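Local coordinates for cutm, flavoprotein of carbon monoxide dehydrogenase (Hydrogenophaga pseudoflava, PDB 1FFV), which binds flavin-adenine dinucleotide as the flavoprotein subunit of carbon monoxide dehydrogenase and probably passes on electrons released by the oxidation of carbon monoxide, at residues E16-L21 against V137-N142. Sequence-based numbering, arbitrary orientation.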
ATOM      1  N   GLU C  16      -7.269  19.647  49.101  1.00 36.22           N
ATOM      2  CA  GLU C  16      -7.650  18.375  48.498  1.00 35.96           C
ATOM      3  C   GLU C  16      -6.408  17.546  48.223  1.00 35.11           C
ATOM      4  O   GLU C  16      -6.388  16.342  48.482  1.00 35.10           O
ATOM      5  CB  GLU C  16      -8.408  18.609  47.200  1.00 37.19           C
ATOM      6  CG  GLU C  16      -9.787  19.206  47.383  1.00 39.32           C
ATOM      7  CD  GLU C  16     -10.434  19.556  46.063  1.00 40.75           C
ATOM      8  OE1 GLU C  16     -10.463  18.677  45.162  1.00 41.87           O
ATOM      9  OE2 GLU C  16     -10.892  20.714  45.920  1.00 41.23           O
ATOM     10  N   ALA C  17      -5.370  18.205  47.711  1.00 34.04           N
ATOM     11  CA  ALA C  17      -4.106  17.539  47.412  1.00 33.50           C
ATOM     12  C   ALA C  17      -3.539  16.893  48.678  1.00 33.17           C
ATOM     13  O   ALA C  17      -3.136  15.724  48.666  1.00 32.86           O
ATOM     14  CB  ALA C  17      -3.114  18.533  46.833  1.00 33.16           C
ATOM     15  N   VAL C  18      -3.559  17.651  49.774  1.00 32.98           N
ATOM     16  CA  VAL C  18      -3.069  17.183  51.066  1.00 32.99           C
ATOM     17  C   VAL C  18      -3.902  15.999  51.568  1.00 33.07           C
ATOM     18  O   VAL C  18      -3.355  15.030  52.097  1.00 33.01           O
ATOM     19  CB  VAL C  18      -3.088  18.326  52.111  1.00 33.15           C
ATOM     20  CG1 VAL C  18      -2.800  17.788  53.512  1.00 33.01           C
ATOM     21  CG2 VAL C  18      -2.064  19.391  51.733  1.00 33.17           C
ATOM     22  N   ALA C  19      -5.216  16.077  51.389  1.00 33.18           N
ATOM     23  CA  ALA C  19      -6.112  15.006  51.812  1.00 33.85           C
ATOM     24  C   ALA C  19      -5.753  13.710  51.082  1.00 33.97           C
ATOM     25  O   ALA C  19      -5.614  12.659  51.710  1.00 34.51           O
ATOM     26  CB  ALA C  19      -7.568  15.388  51.529  1.00 33.67           C
ATOM     27  N   LEU C  20      -5.594  13.798  49.758  1.00 34.22           N
ATOM     28  CA  LEU C  20      -5.239  12.644  48.927  1.00 34.37           C
ATOM     29  C   LEU C  20      -3.907  12.034  49.355  1.00 34.80           C
ATOM     30  O   LEU C  20      -3.765  10.807  49.386  1.00 34.77           O
ATOM     31  CB  LEU C  20      -5.180  13.039  47.451  1.00 34.25           C
ATOM     32  CG  LEU C  20      -6.508  13.311  46.748  1.00 34.19           C
ATOM     33  CD1 LEU C  20      -6.241  13.940  45.403  1.00 33.92           C
ATOM     34  CD2 LEU C  20      -7.299  12.013  46.582  1.00 34.52           C
ATOM     35  N   LEU C  21      -2.936  12.885  49.689  1.00 35.02           N
ATOM     36  CA  LEU C  21      -1.632  12.413  50.143  1.00 35.58           C
ATOM     37  C   LEU C  21      -1.795  11.590  51.418  1.00 36.62           C
ATOM     38  O   LEU C  21      -1.184  10.526  51.569  1.00 36.31           O
ATOM     39  CB  LEU C  21      -0.695  13.589  50.418  1.00 34.90           C
ATOM     40  CG  LEU C  21       0.000  14.240  49.228  1.00 34.59           C
ATOM     41  CD1 LEU C  21       0.709  15.496  49.682  1.00 34.25           C
ATOM     42  CD2 LEU C  21       0.982  13.255  48.603  1.00 34.25           C
ATOM     43  N   VAL C 137       7.086  27.790  51.985  1.00 28.35           N
ATOM     44  CA  VAL C 137       5.845  27.572  52.728  1.00 28.97           C
ATOM     45  C   VAL C 137       5.289  26.177  52.419  1.00 29.45           C
ATOM     46  O   VAL C 137       5.014  25.862  51.261  1.00 29.45           O
ATOM     47  CB  VAL C 137       4.800  28.633  52.362  1.00 28.79           C
ATOM     48  CG1 VAL C 137       3.522  28.407  53.135  1.00 28.99           C
ATOM     49  CG2 VAL C 137       5.351  30.017  52.649  1.00 28.91           C
ATOM     50  N   LEU C 138       5.139  25.349  53.455  1.00 30.06           N
ATOM     51  CA  LEU C 138       4.635  23.978  53.307  1.00 30.88           C
ATOM     52  C   LEU C 138       3.273  23.779  53.965  1.00 31.72           C
ATOM     53  O   LEU C 138       3.072  24.146  55.125  1.00 31.88           O
ATOM     54  CB  LEU C 138       5.611  22.978  53.933  1.00 29.85           C
ATOM     55  CG  LEU C 138       7.105  23.202  53.716  1.00 30.20           C
ATOM     56  CD1 LEU C 138       7.902  22.057  54.335  1.00 29.03           C
ATOM     57  CD2 LEU C 138       7.399  23.335  52.229  1.00 29.48           C
ATOM     58  N   GLU C 139       2.340  23.173  53.239  1.00 32.68           N
ATOM     59  CA  GLU C 139       1.025  22.930  53.810  1.00 33.82           C
ATOM     60  C   GLU C 139       0.751  21.453  54.017  1.00 34.59           C
ATOM     61  O   GLU C 139       0.869  20.646  53.096  1.00 34.88           O
ATOM     62  CB  GLU C 139      -0.094  23.549  52.976  1.00 33.51           C
ATOM     63  CG  GLU C 139      -1.395  23.586  53.760  1.00 33.95           C
ATOM     64  CD  GLU C 139      -2.563  24.122  52.974  1.00 34.33           C
ATOM     65  OE1 GLU C 139      -2.499  25.274  52.493  1.00 34.76           O
ATOM     66  OE2 GLU C 139      -3.556  23.378  52.848  1.00 34.58           O
ATOM     67  N   GLY C 140       0.414  21.110  55.253  1.00 35.39           N
ATOM     68  CA  GLY C 140       0.107  19.735  55.595  1.00 36.17           C
ATOM     69  C   GLY C 140      -1.288  19.687  56.177  1.00 36.64           C
ATOM     70  O   GLY C 140      -2.022  20.669  56.089  1.00 36.64           O
ATOM     71  N   PRO C 141      -1.699  18.554  56.753  1.00 37.33           N
ATOM     72  CA  PRO C 141      -3.041  18.458  57.332  1.00 38.49           C
ATOM     73  C   PRO C 141      -3.248  19.363  58.556  1.00 39.53           C
ATOM     74  O   PRO C 141      -4.377  19.775  58.846  1.00 39.96           O
ATOM     75  CB  PRO C 141      -3.149  16.975  57.691  1.00 38.00           C
ATOM     76  CG  PRO C 141      -1.733  16.582  57.949  1.00 37.82           C
ATOM     77  CD  PRO C 141      -0.998  17.263  56.833  1.00 37.33           C
ATOM     78  N   ASN C 142      -2.154  19.711  59.232  1.00 40.25           N
ATOM     79  CA  ASN C 142      -2.219  20.555  60.423  1.00 40.95           C
ATOM     80  C   ASN C 142      -2.098  22.055  60.146  1.00 41.02           C
ATOM     81  O   ASN C 142      -2.305  22.877  61.046  1.00 41.75           O
ATOM     82  CB  ASN C 142      -1.148  20.127  61.426  1.00 41.80           C
ATOM     83  CG  ASN C 142      -1.240  18.651  61.780  1.00 42.68           C
ATOM     84  OD1 ASN C 142      -0.204  17.981  61.891  1.00 43.32           O
ATOM     85  ND2 ASN C 142      -2.462  18.136  61.946  1.00 42.00           N
TER
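In the FAD-binding domain, helix 14-24 meets the last part of strand 135-140 and the turn leading to its hairpin partner 143-148; within 16-21, V18 alone touches 137-142. Its two methyls divide the work. CG1 lies against the G140-P141 peptide, 3.5 Å from P141 N and 3.6 Å from G140 C, and also touches the proline ring at CD, 3.8 Å away. CG2 instead approaches the backbone of the preceding residue, with E139 O at 3.5 Å. The fork is set by a chi1 of 171°, which places CG1 anti to the N of V18 and CG2 anti to its carbonyl carbon, spreading the two methyls along the strand. No hydrogen bond crosses here, and the helix and strand approach closely at V18 and G140, whose CA atoms are 6.1 Å apart; G140, having no side chain, offers the helix only its backbone. Strand 135-140 belongs to an antiparallel sheet, running between 166-173 and 143-148; V18 and L21 also pack on V166 of the former strand, so the helix bridges two neighbouring strands. Replacing V18 with an alanine would probably open a gap beside the G140-P141 peptide and deprive the proline ring of its apolar neighbour on the helix. The end of the E139 side chain comes near the helix without bonding to it, its OE2 standing 4.4 Å from V18 CG2, while OE1 forms a salt bridge with R144 across the hairpin.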